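Local coordinates for protein purine nucleoside phosphorylase YlmD (Geobacillus stearothermophilus, PDB 6T1B) that catalyses the phosphorolysis of adenosine, inosine and S-methyl-5'-thioadenosine to the free base and a ribose 1-phosphate, and also deaminates adenosine, at residues A[128-133]-A[139-144]; A[182-187]-A[244-249]. One frame throughout, in Å; residues are numbered along the deposited sequence. Where two conformers were deposited one is given.

Contact 1. Residues A[128-133]-A[139-144]; sequences PIYFVA and VGLAHA. With NOS (inosine), chain B.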
ATOM      1  N   PRO A 128       0.528  -2.067  -2.442  1.00 10.52           N
ATOM      2  CA  PRO A 128      -0.091  -1.664  -1.168  1.00 10.02           C
ATOM      3  C   PRO A 128      -0.755  -2.873  -0.527  1.00 12.01           C
ATOM      4  O   PRO A 128      -1.607  -3.530  -1.149  1.00 11.61           O
ATOM      5  CB  PRO A 128      -1.110  -0.596  -1.591  1.00 10.68           C
ATOM      6  CG  PRO A 128      -1.497  -0.951  -2.991  1.00 13.25           C
ATOM      7  CD  PRO A 128      -0.380  -1.819  -3.586  1.00 11.64           C
ATOM      8  N   ILE A 129      -0.374  -3.185   0.698  1.00 10.37           N
ATOM      9  CA  ILE A 129      -0.904  -4.353   1.395  1.00 10.36           C
ATOM     10  C   ILE A 129      -1.706  -3.842   2.587  1.00 10.32           C
ATOM     11  O   ILE A 129      -1.148  -3.229   3.505  1.00 10.50           O
ATOM     12  CB  ILE A 129       0.200  -5.328   1.830  1.00 11.40           C
ATOM     13  CG1 ILE A 129       1.164  -5.673   0.702  1.00 12.08           C
ATOM     14  CG2 ILE A 129      -0.475  -6.603   2.339  1.00 12.64           C
ATOM     15  CD1 ILE A 129       2.301  -6.542   1.149  1.00 17.97           C
ATOM     16  N   TYR A 130      -3.021  -4.058   2.550  1.00 11.01           N
ATOM     17  CA  TYR A 130      -3.929  -3.625   3.592  1.00 11.20           C
ATOM     18  C   TYR A 130      -4.247  -4.811   4.496  1.00 10.98           C
ATOM     19  O   TYR A 130      -4.562  -5.899   4.007  1.00 11.70           O
ATOM     20  CB  TYR A 130      -5.256  -3.150   2.981  1.00 11.90           C
ATOM     21  CG  TYR A 130      -5.192  -2.030   1.940  1.00 11.18           C
ATOM     22  CD1 TYR A 130      -4.706  -2.269   0.658  1.00 12.39           C
ATOM     23  CD2 TYR A 130      -5.688  -0.760   2.223  1.00 10.93           C
ATOM     24  CE1 TYR A 130      -4.679  -1.259  -0.302  1.00 12.07           C
ATOM     25  CE2 TYR A 130      -5.666   0.238   1.285  1.00 10.80           C
ATOM     26  CZ  TYR A 130      -5.151  -0.012   0.018  1.00 10.96           C
ATOM     27  OH  TYR A 130      -5.154   0.975  -0.957  1.00 11.37           O
ATOM     28  N   PHE A 131      -4.233  -4.577   5.818  1.00 11.48           N
ATOM     29  CA  PHE A 131      -4.473  -5.614   6.802  1.00 11.70           C
ATOM     30  C   PHE A 131      -5.618  -5.191   7.719  1.00 12.74           C
ATOM     31  O   PHE A 131      -5.704  -4.014   8.104  1.00 12.31           O
ATOM     32  CB  PHE A 131      -3.245  -5.806   7.690  1.00 12.23           C
ATOM     33  CG  PHE A 131      -1.999  -6.252   6.984  1.00 12.68           C
ATOM     34  CD1 PHE A 131      -1.208  -5.367   6.282  1.00 10.84           C
ATOM     35  CD2 PHE A 131      -1.571  -7.555   7.085  1.00 13.30           C
ATOM     36  CE1 PHE A 131      -0.037  -5.809   5.694  1.00 12.12           C
ATOM     37  CE2 PHE A 131      -0.416  -7.991   6.484  1.00 13.80           C
ATOM     38  CZ  PHE A 131       0.353  -7.119   5.802  1.00 13.16           C
ATOM     39  N   VAL A 132      -6.444  -6.143   8.112  1.00 12.96           N
ATOM     40  CA  VAL A 132      -7.469  -5.869   9.099  1.00 14.45           C
ATOM     41  C   VAL A 132      -7.657  -7.115   9.937  1.00 15.84           C
ATOM     42  O   VAL A 132      -7.632  -8.241   9.431  1.00 15.49           O
ATOM     43  CB  VAL A 132      -8.791  -5.404   8.446  1.00 15.54           C
ATOM     44  CG1 VAL A 132      -9.422  -6.473   7.593  1.00 15.14           C
ATOM     45  CG2 VAL A 132      -9.758  -4.864   9.500  1.00 16.13           C
ATOM     46  N   ALA A 133      -7.817  -6.916  11.232  1.00 15.11           N
ATOM     47  CA  ALA A 133      -8.327  -7.955  12.128  1.00 17.35           C
ATOM     48  C   ALA A 133      -9.599  -7.352  12.716  1.00 19.96           C
ATOM     49  O   ALA A 133      -9.558  -6.636  13.740  1.00 19.56           O
ATOM     50  CB  ALA A 133      -7.305  -8.322  13.197  1.00 16.97           C
ATOM     51  N   VAL A 139      -5.946  -2.328  12.164  1.00 13.59           N
ATOM     52  CA  VAL A 139      -5.765  -2.110  10.740  1.00 13.05           C
ATOM     53  C   VAL A 139      -4.278  -1.884  10.513  1.00 11.76           C
ATOM     54  O   VAL A 139      -3.576  -1.339  11.382  1.00 12.15           O
ATOM     55  CB  VAL A 139      -6.595  -0.927  10.182  1.00 14.12           C
ATOM     56  CG1 VAL A 139      -8.085  -1.214  10.290  1.00 14.58           C
ATOM     57  CG2 VAL A 139      -6.214   0.402  10.863  1.00 14.72           C
ATOM     58  N   GLY A 140      -3.808  -2.242   9.319  1.00 11.37           N
ATOM     59  CA  GLY A 140      -2.419  -2.030   8.970  1.00 10.60           C
ATOM     60  C   GLY A 140      -2.288  -1.754   7.493  1.00 10.60           C
ATOM     61  O   GLY A 140      -3.171  -2.102   6.694  1.00 10.70           O
ATOM     62  N   LEU A 141      -1.150  -1.161   7.138  1.00  9.22           N
ATOM     63  CA  LEU A 141      -0.892  -0.853   5.743  1.00 10.05           C
ATOM     64  C   LEU A 141       0.607  -0.894   5.526  1.00  9.10           C
ATOM     65  O   LEU A 141       1.379  -0.263   6.268  1.00  9.59           O
ATOM     66  CB  LEU A 141      -1.454   0.539   5.404  1.00  9.84           C
ATOM     67  CG  LEU A 141      -1.311   1.039   3.973  1.00 10.45           C
ATOM     68  CD1 LEU A 141      -1.882   0.094   2.948  1.00 11.39           C
ATOM     69  CD2 LEU A 141      -1.984   2.421   3.889  1.00 11.27           C
ATOM     70  N   ALA A 142       1.030  -1.603   4.485  1.00  9.85           N
ATOM     71  CA  ALA A 142       2.440  -1.745   4.154  1.00  9.74           C
ATOM     72  C   ALA A 142       2.696  -1.462   2.686  1.00 10.79           C
ATOM     73  O   ALA A 142       1.840  -1.708   1.831  1.00 10.85           O
ATOM     74  CB  ALA A 142       2.948  -3.155   4.503  1.00 11.19           C
ATOM     75  N   HIS A 143       3.900  -0.953   2.426  1.00  9.63           N
ATOM     76  CA  HIS A 143       4.407  -0.581   1.113  1.00 10.45           C
ATOM     77  C   HIS A 143       5.473  -1.601   0.751  1.00 10.58           C
ATOM     78  O   HIS A 143       6.514  -1.675   1.408  1.00 11.95           O
ATOM     79  CB  HIS A 143       4.989   0.835   1.242  1.00 10.79           C
ATOM     80  CG  HIS A 143       5.940   1.235   0.170  1.00 14.31           C
ATOM     81  ND1 HIS A 143       7.290   1.382   0.406  1.00 12.59           N
ATOM     82  CD2 HIS A 143       5.742   1.611  -1.119  1.00 14.87           C
ATOM     83  CE1 HIS A 143       7.888   1.789  -0.695  1.00 15.45           C
ATOM     84  NE2 HIS A 143       6.969   1.955  -1.638  1.00 16.16           N
ATOM     85  N   ALA A 144       5.215  -2.391  -0.297  1.00 11.77           N
ATOM     86  CA  ALA A 144       6.128  -3.451  -0.696  1.00 13.71           C
ATOM     87  C   ALA A 144       6.496  -3.348  -2.166  1.00 13.68           C
ATOM     88  O   ALA A 144       5.775  -3.839  -3.035  1.00 13.29           O
ATOM     89  CB  ALA A 144       5.518  -4.826  -0.412  1.00 14.57           C
TER
HETATM   90  N9  NOS B 301       7.580   9.429  -2.014  1.00 28.56           N
HETATM   91  C4  NOS B 301       6.883   9.406  -0.865  1.00 26.01           C
HETATM   92  N3  NOS B 301       6.739   8.408   0.222  1.00 25.85           N
HETATM   93  C2  NOS B 301       5.927   8.721   1.364  1.00 25.92           C
HETATM   94  N1  NOS B 301       5.248   9.981   1.476  1.00 25.76           N
HETATM   95  C6  NOS B 301       5.349  10.969   0.470  1.00 23.83           C
HETATM   96  O6  NOS B 301       4.746  11.997   0.617  1.00 19.81           O
HETATM   97  C5  NOS B 301       6.226  10.607  -0.746  1.00 24.18           C
HETATM   98  N7  NOS B 301       6.479  11.291  -1.818  1.00 21.97           N
HETATM   99  C8  NOS B 301       7.308  10.601  -2.598  1.00 27.12           C
HETATM  100  C5' NOS B 301       6.625   5.244  -2.271  1.00 40.47           C
HETATM  101  O5' NOS B 301       6.064   4.395  -3.269  1.00 41.78           O
HETATM  102  C4' NOS B 301       7.814   5.999  -2.810  1.00 38.12           C
HETATM  103  O4' NOS B 301       7.418   7.371  -3.032  1.00 35.88           O
HETATM  104  C1' NOS B 301       8.354   8.250  -2.444  1.00 33.55           C
HETATM  105  C2' NOS B 301       9.069   7.457  -1.354  1.00 36.43           C
HETATM  106  O2' NOS B 301      10.386   7.955  -1.160  1.00 37.52           O
HETATM  107  C3' NOS B 301       9.051   6.033  -1.911  1.00 38.34           C
HETATM  108  O3' NOS B 301      10.222   5.819  -2.717  1.00 39.57           O
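The antiparallel beta hairpin of strands 127-133 and 138-144, at the middle of a mixed sheet, is held by paired backbone bonds at Ile-129 with Ala-142 and Phe-131 with Gly-140, and it carries His-143 to the catalytic zinc. Ile-129 N donates to Ala-142 O (2.9 Å) and Phe-131 N to Gly-140 O (2.8 Å), each answered by a return bond. On one face of the hairpin Leu-141 CD1 sits over the centre of the Tyr-130 ring, 4.0 Å from its centroid, a CH-pi contact; with CG anti to its backbone N (chi1 -179°), Leu-141 lies alongside the tyrosine and its CD1 comes within 3.4 Å of Ile-129 O. Tyr-130 OH bonds to Gly-27 O. On the other face the Phe-131 ring turns its edge to Gly-140 O and Ala-142 CB, while Ile-129 CD1 meets Ala-144 CB at 4.0 Å; helix 153-163 packs here.

At the position paired with Pro-128, His-143 binds zinc through NE2 together with His-81 and Cys-126, and Asp-108 OD2 accepts a hydrogen bond from ND1, fixing the ring's rotation. His-143 NE2 lies 3.1 Å from inosine O5'. A leucine in place of His-143 would probably leave the zinc one protein ligand short and Asp-108 without its imidazole mate. The hairpin thus offers a buried, largely apolar platform from which one imidazole, oriented by a second-shell carboxylate, presents its nitrogen to the metal next to the ribose.

Contact 2. Residues A[182-187]-A[244-249]; sequences PCCYTV and TSCEEA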
ATOM      1  N   PRO A 182       3.019  -8.239 -13.781  1.00 20.96           N
ATOM      2  CA  PRO A 182       4.095  -8.866 -14.554  1.00 21.11           C
ATOM      3  C   PRO A 182       3.977  -8.566 -16.022  1.00 26.12           C
ATOM      4  O   PRO A 182       4.962  -8.715 -16.759  1.00 32.10           O
ATOM      5  CB  PRO A 182       3.917 -10.360 -14.265  1.00 28.49           C
ATOM      6  CG  PRO A 182       2.473 -10.504 -13.867  1.00 26.32           C
ATOM      7  CD  PRO A 182       2.100  -9.217 -13.180  1.00 22.48           C
ATOM      8  N   CYS A 183       2.780  -8.166 -16.470  1.00 25.22           N
ATOM      9  CA  CYS A 183       2.599  -7.619 -17.809  1.00 34.35           C
ATOM     10  C   CYS A 183       3.594  -6.511 -18.127  1.00 29.62           C
ATOM     11  O   CYS A 183       3.983  -6.349 -19.289  1.00 34.83           O
ATOM     12  CB  CYS A 183       1.171  -7.064 -17.926  1.00 29.80           C
ATOM     13  SG  CYS A 183       0.494  -6.283 -16.404  1.00 27.81           S
ATOM     14  N   CYS A 184       4.005  -5.738 -17.110  1.00 28.50           N
ATOM     15  CA  CYS A 184       4.788  -4.529 -17.308  1.00 30.65           C
ATOM     16  C   CYS A 184       6.069  -4.445 -16.484  1.00 27.23           C
ATOM     17  O   CYS A 184       6.834  -3.501 -16.680  1.00 30.97           O
ATOM     18  CB  CYS A 184       3.942  -3.289 -16.940  1.00 27.64           C
ATOM     19  SG  CYS A 184       2.395  -3.080 -17.872  1.00 29.29           S
ATOM     20  N   TYR A 185       6.314  -5.362 -15.552  1.00 26.67           N
ATOM     21  CA  TYR A 185       7.442  -5.253 -14.631  1.00 21.69           C
ATOM     22  C   TYR A 185       8.433  -6.368 -14.930  1.00 24.13           C
ATOM     23  O   TYR A 185       8.184  -7.534 -14.592  1.00 25.53           O
ATOM     24  CB  TYR A 185       6.958  -5.350 -13.187  1.00 24.21           C
ATOM     25  CG  TYR A 185       7.977  -4.974 -12.129  1.00 22.14           C
ATOM     26  CD1 TYR A 185       9.028  -4.106 -12.394  1.00 26.11           C
ATOM     27  CD2 TYR A 185       7.867  -5.490 -10.843  1.00 21.66           C
ATOM     28  CE1 TYR A 185       9.945  -3.767 -11.399  1.00 40.85           C
ATOM     29  CE2 TYR A 185       8.766  -5.156  -9.853  1.00 28.67           C
ATOM     30  CZ  TYR A 185       9.802  -4.300 -10.134  1.00 34.63           C
ATOM     31  OH  TYR A 185      10.708  -3.976  -9.147  1.00 33.06           O
ATOM     32  N   THR A 186       9.547  -6.018 -15.555  1.00 24.92           N
ATOM     33  CA  THR A 186      10.608  -6.958 -15.892  1.00 24.10           C
ATOM     34  C   THR A 186      11.836  -6.623 -15.061  1.00 32.80           C
ATOM     35  O   THR A 186      12.255  -5.463 -15.008  1.00 30.25           O
ATOM     36  CB  THR A 186      10.945  -6.887 -17.383  1.00 31.92           C
ATOM     37  OG1 THR A 186       9.791  -7.274 -18.148  1.00 34.33           O
ATOM     38  CG2 THR A 186      12.111  -7.820 -17.722  1.00 29.77           C
ATOM     39  N   VAL A 187      12.408  -7.639 -14.419  1.00 24.40           N
ATOM     40  CA  VAL A 187      13.544  -7.485 -13.517  1.00 22.98           C
ATOM     41  C   VAL A 187      14.626  -8.488 -13.905  1.00 22.74           C
ATOM     42  O   VAL A 187      14.437  -9.347 -14.775  1.00 25.26           O
ATOM     43  CB  VAL A 187      13.151  -7.648 -12.041  1.00 22.86           C
ATOM     44  CG1 VAL A 187      12.030  -6.678 -11.697  1.00 25.13           C
ATOM     45  CG2 VAL A 187      12.744  -9.099 -11.746  1.00 23.15           C
ATOM     46  N   THR A 244      -1.176  -0.769 -12.246  1.00 15.17           N
ATOM     47  CA  THR A 244      -0.954   0.675 -12.270  1.00 15.48           C
ATOM     48  C   THR A 244      -0.344   1.133 -13.586  1.00 16.14           C
ATOM     49  O   THR A 244      -0.653   2.229 -14.058  1.00 16.03           O
ATOM     50  CB  THR A 244      -0.046   1.094 -11.107  1.00 14.62           C
ATOM     51  OG1 THR A 244       1.101   0.231 -11.046  1.00 15.55           O
ATOM     52  CG2 THR A 244      -0.764   0.980  -9.822  1.00 14.98           C
ATOM     53  N   SER A 245       0.562   0.328 -14.157  1.00 14.67           N
ATOM     54  CA  SER A 245       1.134   0.707 -15.437  0.72 15.71           C
ATOM     55  C   SER A 245       0.094   0.619 -16.548  1.00 17.79           C
ATOM     56  O   SER A 245       0.041   1.518 -17.388  1.00 18.88           O
ATOM     57  CB  SER A 245       2.383  -0.120 -15.769  0.72 15.30           C
ATOM     58  OG  SER A 245       2.765   0.049 -17.130  0.72 18.48           O
ATOM     59  N   CYS A 246      -0.731  -0.422 -16.563  1.00 16.64           N
ATOM     60  CA  CYS A 246      -1.672  -0.631 -17.648  1.00 18.15           C
ATOM     61  C   CYS A 246      -2.804   0.382 -17.641  1.00 19.13           C
ATOM     62  O   CYS A 246      -3.237   0.839 -18.694  1.00 20.58           O
ATOM     63  CB  CYS A 246      -2.284  -2.026 -17.525  1.00 17.21           C
ATOM     64  SG  CYS A 246      -1.213  -3.377 -18.131  1.00 28.65           S
ATOM     65  N   GLU A 247      -3.332   0.683 -16.452  1.00 19.48           N
ATOM     66  CA  GLU A 247      -4.523   1.527 -16.311  1.00 21.80           C
ATOM     67  C   GLU A 247      -4.082   2.981 -16.196  1.00 25.25           C
ATOM     68  O   GLU A 247      -4.215   3.630 -15.160  1.00 21.31           O
ATOM     69  CB  GLU A 247      -5.369   1.028 -15.143  1.00 22.26           C
ATOM     70  CG  GLU A 247      -5.875  -0.400 -15.404  1.00 28.62           C
ATOM     71  CD  GLU A 247      -6.724  -1.051 -14.305  1.00 53.81           C
ATOM     72  OE1 GLU A 247      -7.426  -0.362 -13.526  1.00 26.80           O
ATOM     73  OE2 GLU A 247      -6.709  -2.305 -14.242  1.00 34.67           O
ATOM     74  N   GLU A 248      -3.552   3.482 -17.324  1.00 21.75           N
ATOM     75  CA  GLU A 248      -2.975   4.817 -17.368  1.00 19.82           C
ATOM     76  C   GLU A 248      -3.994   5.915 -17.121  1.00 27.28           C
ATOM     77  O   GLU A 248      -3.614   7.032 -16.754  1.00 26.46           O
ATOM     78  CB  GLU A 248      -2.263   5.089 -18.684  1.00 25.93           C
ATOM     79  CG  GLU A 248      -1.743   6.522 -18.774  1.00 39.90           C
ATOM     80  CD  GLU A 248      -0.755   6.736 -19.905  1.00 96.84           C
ATOM     81  OE1 GLU A 248      -0.853   6.008 -20.915  1.00 71.23           O
ATOM     82  OE2 GLU A 248       0.120   7.632 -19.776  1.00 51.60           O
ATOM     83  N   ALA A 249      -5.278   5.642 -17.351  1.00 23.81           N
ATOM     84  CA  ALA A 249      -6.279   6.673 -17.107  1.00 27.10           C
ATOM     85  C   ALA A 249      -6.682   6.755 -15.646  1.00 22.61           C
ATOM     86  O   ALA A 249      -7.425   7.678 -15.277  1.00 23.38           O
ATOM     87  CB  ALA A 249      -7.537   6.406 -17.937  1.00 42.06           C
TER
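Cys-183 and Cys-184 bring their SG atoms up to that of Cys-246, which comes from a separate loop, and the three sulfurs converge on one zinc ion that Cys-243 also binds. Cys-184 SG lies 3.6 Å from Cys-246 SG. Cys-183 SG lies 3.8 Å from Cys-246 SG. Both spacings fit sulfurs sharing a metal and are far too long for a disulfide. The two neighbouring cysteines reach the ion by different turns: Cys-183 SG lies between its backbone N and carbonyl carbon (chi1 36°), while Cys-184 SG stands anti to its own carbonyl carbon (chi1 -59°). Ser-245 OG comes within 3.2 Å of Cys-184 SG in one of the two serine conformers, so this approach may not be constant. Arg-256 NH1 bonds to Ser-245 O, and Thr-244 OG1 to Asp-125 OD2, tying the second loop to the body of the protein. No hydrogen bond crosses between 182-187 and 244-249, so the metal is the main link: a four-cysteine zinc site, probably structural, in which the cation is likely to stabilise the thiolate forms and partly offset the negative charge of the clustered sulfurs.

Overall arrangement
Contact 1 comes first along the chain and closes before contact 2 opens; their centres are 21 Å apart and their nearest atoms about 7 Å, without touching. The hairpin of contact 1 lies close to the centre of the chain, in the sheet that also holds strands 173-176 and 237-239. The loops of contact 2 sit at the surface, with 182-187 running on into the separate three-stranded sheet beside strand 214-217. The central sheet thus supplies His-143 to the catalytic zinc beside inosine, and its strands 173-176 and 237-239 lead on to the peripheral four-cysteine zinc, which joins loops that are distant in sequence and lies away from the nucleoside.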